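Local coordinates for protein type-iv like pilin ttha1219 (Thermus thermophilus, PDB 5G24) that is of undetermined detailed function but, as a type IV pilin-like protein, probably serves in pilus-related structures at the cell surface, at residues Arg40-Leu45 against Leu221-Leu226; Val173-Leu178 against Ile228-Asn233. All coordinates share one frame; numbering follows the deposited sequence.

Interaction 1. Residues Arg40-Leu45 against Leu221-Leu226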
loop_
_atom_site.group_PDB
_atom_site.type_symbol
_atom_site.label_atom_id
_atom_site.label_comp_id
_atom_site.label_asym_id
_atom_site.label_seq_id
_atom_site.Cartn_x
_atom_site.Cartn_y
_atom_site.Cartn_z
ATOM N N ARG A 40 9.123 -9.187 18.021
ATOM C CA ARG A 40 8.144 -8.160 17.889
ATOM C C ARG A 40 8.589 -7.079 16.941
ATOM O O ARG A 40 7.920 -6.749 16.036
ATOM C CB ARG A 40 7.781 -7.560 19.248
ATOM C CG ARG A 40 6.760 -8.432 20.016
ATOM C CD ARG A 40 6.528 -7.911 21.417
ATOM N NE ARG A 40 5.541 -6.828 21.483
ATOM C CZ ARG A 40 4.420 -6.822 22.222
ATOM N NH1 ARG A 40 4.081 -7.842 23.026
ATOM N NH2 ARG A 40 3.616 -5.758 22.166
ATOM N N ALA A 41 9.761 -6.571 17.159
ATOM C CA ALA A 41 10.279 -5.480 16.373
ATOM C C ALA A 41 10.431 -5.881 14.933
ATOM O O ALA A 41 10.041 -5.105 14.043
ATOM C CB ALA A 41 11.595 -5.010 16.954
ATOM N N ARG A 42 10.918 -7.098 14.714
ATOM C CA ARG A 42 11.148 -7.622 13.352
ATOM C C ARG A 42 9.803 -7.858 12.582
ATOM O O ARG A 42 9.692 -7.542 11.400
ATOM C CB ARG A 42 12.012 -8.896 13.338
ATOM C CG ARG A 42 12.038 -9.579 11.956
ATOM C CD ARG A 42 12.992 -10.771 11.844
ATOM N NE ARG A 42 14.420 -10.369 12.184
ATOM C CZ ARG A 42 15.332 -9.753 11.368
ATOM N NH1 ARG A 42 15.088 -9.464 10.041
ATOM N NH2 ARG A 42 16.555 -9.434 11.900
ATOM N N GLY A 43 8.855 -8.461 13.247
ATOM C CA GLY A 43 7.476 -8.634 12.689
ATOM C C GLY A 43 6.819 -7.346 12.236
ATOM O O GLY A 43 6.261 -7.251 11.138
ATOM N N ARG A 44 6.954 -6.332 13.080
ATOM C CA ARG A 44 6.401 -5.050 12.775
ATOM C C ARG A 44 7.103 -4.393 11.583
ATOM O O ARG A 44 6.450 -3.875 10.696
ATOM C CB ARG A 44 6.468 -4.143 13.974
ATOM C CG ARG A 44 6.012 -2.727 13.695
ATOM C CD ARG A 44 6.060 -1.918 14.944
ATOM N NE ARG A 44 5.533 -0.596 14.742
ATOM C CZ ARG A 44 5.618 0.408 15.617
ATOM N NH1 ARG A 44 6.260 0.238 16.734
ATOM N NH2 ARG A 44 5.070 1.557 15.389
ATOM N N LEU A 45 8.436 -4.454 11.576
ATOM C CA LEU A 45 9.180 -3.872 10.489
ATOM C C LEU A 45 8.843 -4.595 9.147
ATOM O O LEU A 45 8.724 -3.976 8.103
ATOM C CB LEU A 45 10.715 -3.845 10.767
ATOM C CG LEU A 45 11.624 -3.263 9.720
ATOM C CD1 LEU A 45 11.229 -1.864 9.376
ATOM C CD2 LEU A 45 13.091 -3.262 10.215
ATOM N N LEU A 221 18.003 -3.101 14.737
ATOM C CA LEU A 221 17.430 -4.306 14.132
ATOM C C LEU A 221 17.111 -3.985 12.685
ATOM O O LEU A 221 16.435 -3.003 12.452
ATOM C CB LEU A 221 16.205 -4.737 14.896
ATOM C CG LEU A 221 15.603 -6.053 14.337
ATOM C CD1 LEU A 221 15.356 -7.104 15.397
ATOM C CD2 LEU A 221 14.283 -5.774 13.616
ATOM N N ARG A 222 17.432 -4.910 11.766
ATOM C CA ARG A 222 17.238 -4.818 10.350
ATOM C C ARG A 222 16.344 -5.864 9.748
ATOM O O ARG A 222 16.290 -7.020 10.184
ATOM C CB ARG A 222 18.599 -4.884 9.601
ATOM C CG ARG A 222 19.389 -3.563 9.695
ATOM C CD ARG A 222 20.798 -3.530 9.165
ATOM N NE ARG A 222 21.280 -2.139 9.351
ATOM C CZ ARG A 222 21.734 -1.613 10.463
ATOM N NH1 ARG A 222 21.940 -2.328 11.557
ATOM N NH2 ARG A 222 21.956 -0.316 10.512
ATOM N N ALA A 223 15.622 -5.470 8.697
ATOM C CA ALA A 223 14.902 -6.380 7.957
ATOM C C ALA A 223 14.932 -5.951 6.473
ATOM O O ALA A 223 15.190 -4.838 6.164
ATOM C CB ALA A 223 13.468 -6.510 8.505
ATOM N N GLU A 224 14.610 -6.870 5.581
ATOM C CA GLU A 224 14.692 -6.590 4.177
ATOM C C GLU A 224 13.571 -7.316 3.386
ATOM O O GLU A 224 13.020 -8.299 3.820
ATOM C CB GLU A 224 16.090 -6.995 3.636
ATOM C CG GLU A 224 16.298 -8.513 3.657
ATOM C CD GLU A 224 17.740 -8.987 3.414
ATOM O OE1 GLU A 224 18.656 -8.154 3.103
ATOM O OE2 GLU A 224 17.914 -10.221 3.526
ATOM N N LYS A 225 13.372 -6.891 2.172
ATOM C CA LYS A 225 12.438 -7.554 1.271
ATOM C C LYS A 225 12.905 -7.402 -0.181
ATOM O O LYS A 225 13.242 -6.282 -0.633
ATOM C CB LYS A 225 11.102 -6.872 1.445
ATOM C CG LYS A 225 9.941 -7.710 0.844
ATOM C CD LYS A 225 8.634 -7.006 1.108
ATOM C CE LYS A 225 7.478 -7.714 0.402
ATOM N NZ LYS A 225 7.316 -9.042 0.993
ATOM N N LEU A 226 12.939 -8.510 -0.872
ATOM C CA LEU A 226 13.013 -8.540 -2.299
ATOM C C LEU A 226 11.574 -8.899 -2.815
ATOM O O LEU A 226 11.018 -9.903 -2.447
ATOM C CB LEU A 226 13.985 -9.656 -2.721
ATOM C CG LEU A 226 14.236 -9.918 -4.192
ATOM C CD1 LEU A 226 14.952 -8.762 -4.856
ATOM C CD2 LEU A 226 15.105 -11.162 -4.315
#
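R42 and A223 bring the backbones closest, their CA atoms 6.7 Å apart, where the helical segment R40-L45 runs along the strand L221-L226 with axes approaching to 8.4 Å and N-to-C directions diverging by 32°. This is a worked example of helix-on-sheet packing, in which the small A223 is consistent with the close approach of the helix. L221 reaches from the strand with its CD2 methyl, which lies 3.6 Å from R42 CA and also faces A41, so one leucine branch rests on the helix backbone itself. L45 answers from the helix: CG stands opposite the backbone N (chi1 -180°), sending CD2 over A223, where it meets the CB methyl at 3.7 Å and lies equally near the A223 backbone N. A223 CB thus sits between two helix residues, with R42 NH1 also 3.7 Å away. The R42 chain runs extended through chi2 and then bends at chi3 (-57°), which brings its guanidinium in to the strand. The group meets the R222 carbonyl obliquely, NH1 at 2.7 Å from R222 O and NH2 at 3.0 Å. R222 itself directs its side chain away from the helix, to salt bridges with D218 and E143. On the far side of the helix, R44 forms salt bridges with E48 and E139, both of the second subunit. Such packing is characteristic of pilins, whose N-terminal helix lies against an antiparallel sheet. The spacing of helix and strand is thus filled largely by methyl contacts, while the arginine at the margin brings its positive charge to a backbone carbonyl, probably adding a favourable electrostatic term.

Interaction 2. Residues Val173-Leu178 against Ile228-Asn233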
loop_
_atom_site.group_PDB
_atom_site.type_symbol
_atom_site.label_atom_id
_atom_site.label_comp_id
_atom_site.label_asym_id
_atom_site.label_seq_id
_atom_site.Cartn_x
_atom_site.Cartn_y
_atom_site.Cartn_z
ATOM N N VAL A 173 10.503 -5.150 -21.352
ATOM C CA VAL A 173 10.627 -5.427 -19.958
ATOM C C VAL A 173 9.440 -6.189 -19.401
ATOM O O VAL A 173 8.371 -5.697 -19.407
ATOM C CB VAL A 173 10.809 -4.135 -19.163
ATOM C CG1 VAL A 173 10.979 -4.439 -17.683
ATOM C CG2 VAL A 173 12.040 -3.407 -19.708
ATOM N N SER A 174 9.644 -7.388 -18.919
ATOM C CA SER A 174 8.576 -8.236 -18.372
ATOM C C SER A 174 8.234 -7.933 -16.980
ATOM O O SER A 174 7.128 -8.075 -16.586
ATOM C CB SER A 174 9.012 -9.684 -18.361
ATOM O OG SER A 174 9.040 -10.140 -19.654
ATOM N N ALA A 175 9.236 -7.588 -16.192
ATOM C CA ALA A 175 9.114 -7.389 -14.766
ATOM C C ALA A 175 10.251 -6.550 -14.194
ATOM O O ALA A 175 11.302 -6.375 -14.834
ATOM C CB ALA A 175 9.072 -8.755 -14.043
ATOM N N LEU A 176 9.999 -6.058 -12.975
ATOM C CA LEU A 176 10.962 -5.451 -12.129
ATOM C C LEU A 176 11.171 -6.248 -10.836
ATOM O O LEU A 176 10.235 -6.885 -10.340
ATOM C CB LEU A 176 10.601 -4.041 -11.720
ATOM C CG LEU A 176 10.339 -3.087 -12.861
ATOM C CD1 LEU A 176 9.988 -1.721 -12.238
ATOM C CD2 LEU A 176 11.510 -2.970 -13.829
ATOM N N ALA A 177 12.398 -6.206 -10.334
ATOM C CA ALA A 177 12.743 -6.735 -9.003
ATOM C C ALA A 177 13.083 -5.552 -8.109
ATOM O O ALA A 177 13.860 -4.663 -8.538
ATOM C CB ALA A 177 13.923 -7.695 -9.073
ATOM N N LEU A 178 12.500 -5.506 -6.919
ATOM C CA LEU A 178 12.801 -4.422 -6.002
ATOM C C LEU A 178 13.320 -4.934 -4.695
ATOM O O LEU A 178 12.929 -5.986 -4.233
ATOM C CB LEU A 178 11.565 -3.575 -5.780
ATOM C CG LEU A 178 11.126 -2.949 -7.125
ATOM C CD1 LEU A 178 9.822 -3.605 -7.565
ATOM C CD2 LEU A 178 10.839 -1.525 -6.986
ATOM N N ILE A 228 8.914 -8.900 -6.631
ATOM C CA ILE A 228 8.894 -8.802 -8.107
ATOM C C ILE A 228 7.580 -8.209 -8.543
ATOM O O ILE A 228 6.623 -8.590 -8.064
ATOM C CB ILE A 228 9.045 -10.172 -8.796
ATOM C CG1 ILE A 228 10.292 -10.959 -8.290
ATOM C CG2 ILE A 228 9.069 -10.067 -10.316
ATOM C CD1 ILE A 228 11.622 -10.287 -8.410
ATOM N N VAL A 229 7.594 -7.272 -9.481
ATOM C CA VAL A 229 6.414 -6.699 -10.060
ATOM C C VAL A 229 6.454 -6.944 -11.534
ATOM O O VAL A 229 7.361 -6.499 -12.251
ATOM C CB VAL A 229 6.222 -5.228 -9.680
ATOM C CG1 VAL A 229 7.419 -4.401 -9.908
ATOM C CG2 VAL A 229 5.044 -4.591 -10.460
ATOM N N GLN A 230 5.421 -7.622 -12.008
ATOM C CA GLN A 230 5.199 -7.803 -13.425
ATOM C C GLN A 230 4.924 -6.444 -14.056
ATOM O O GLN A 230 4.252 -5.607 -13.453
ATOM C CB GLN A 230 4.035 -8.800 -13.703
ATOM C CG GLN A 230 4.353 -10.257 -13.398
ATOM C CD GLN A 230 5.461 -10.878 -14.286
ATOM O OE1 GLN A 230 5.835 -10.329 -15.327
ATOM N NE2 GLN A 230 5.958 -12.061 -13.884
ATOM N N THR A 231 5.481 -6.241 -15.256
ATOM C CA THR A 231 5.305 -5.009 -16.015
ATOM C C THR A 231 4.649 -5.274 -17.448
ATOM O O THR A 231 5.210 -4.906 -18.438
ATOM C CB THR A 231 6.613 -4.229 -16.127
ATOM O OG1 THR A 231 7.624 -5.007 -16.795
ATOM C CG2 THR A 231 7.110 -3.858 -14.796
ATOM N N PRO A 232 3.465 -5.899 -17.512
ATOM C CA PRO A 232 2.830 -6.212 -18.853
ATOM C C PRO A 232 2.751 -5.059 -19.834
ATOM O O PRO A 232 2.920 -5.280 -21.005
ATOM C CB PRO A 232 1.396 -6.682 -18.510
ATOM C CG PRO A 232 1.136 -6.177 -17.142
ATOM C CD PRO A 232 2.498 -6.062 -16.420
ATOM N N ASN A 233 2.590 -3.836 -19.357
ATOM C CA ASN A 233 2.550 -2.654 -20.272
ATOM C C ASN A 233 3.870 -2.351 -20.933
ATOM O O ASN A 233 3.866 -1.767 -21.988
ATOM C CB ASN A 233 2.084 -1.372 -19.548
ATOM C CG ASN A 233 0.682 -1.490 -18.957
ATOM O OD1 ASN A 233 -0.251 -1.823 -19.662
ATOM N ND2 ASN A 233 0.538 -1.198 -17.677
#
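T231, one residue past the end of strand 228-230, grips V173 and S174 of the facing strand. Its CB lies 3.9 Å from S174 O. From there OG1, set between the backbone N and carbonyl carbon by chi1 of 60°, donates to V173 O at 2.8 Å, arriving well above that carbonyl's plane, while the CG2 branch touches L176 CG at 3.8 Å, the two side chains crossing at about a right angle. The T231 backbone N-H meanwhile bonds almost straight to S174 O (170°). A valine in its place would probably leave V173 O without its hydroxyl partner and the chain past Q230 held to the strand by the backbone bond to S174 O. This is the edge ladder of a four-stranded antiparallel sheet in which 221-230 is the outermost strand in the chain: L176 and V229 form the hydrogen-bonded pair, each backbone N donating to the other's O at 2.8 Å, flanked by the non-hydrogen-bonded pairs A175-Q230 and A177-I228. On the L176-V229 face, V229 CG1 presses tightly on L178 CD1 (3.4 Å), and L178 also packs on L60 of helix 35-61. On the other face, with A175, I228 CD1 meets A177 CB at 3.5 Å; both also touch W155.

From the N terminus, helix 35-61 supplies residues 40-45 first, but their partner, 221-226, comes only near the end of the chain, so interaction 1 closes a loop of 175 residues that includes the whole seven-stranded sheet. Strand 173-184 opens interaction 2 inside that loop, and residues 228-233 close it after a shorter excursion of 49 residues. Because the segments alternate along the chain, the two contacts cross and do not nest. Strand 221-230 pairs with 173-184 along its length; its first half also packs against the helix, the tie made by interaction 1, and interaction 2 takes the far end of the pairing. Between these neighbouring strands L226 CD1 packs on L178 O.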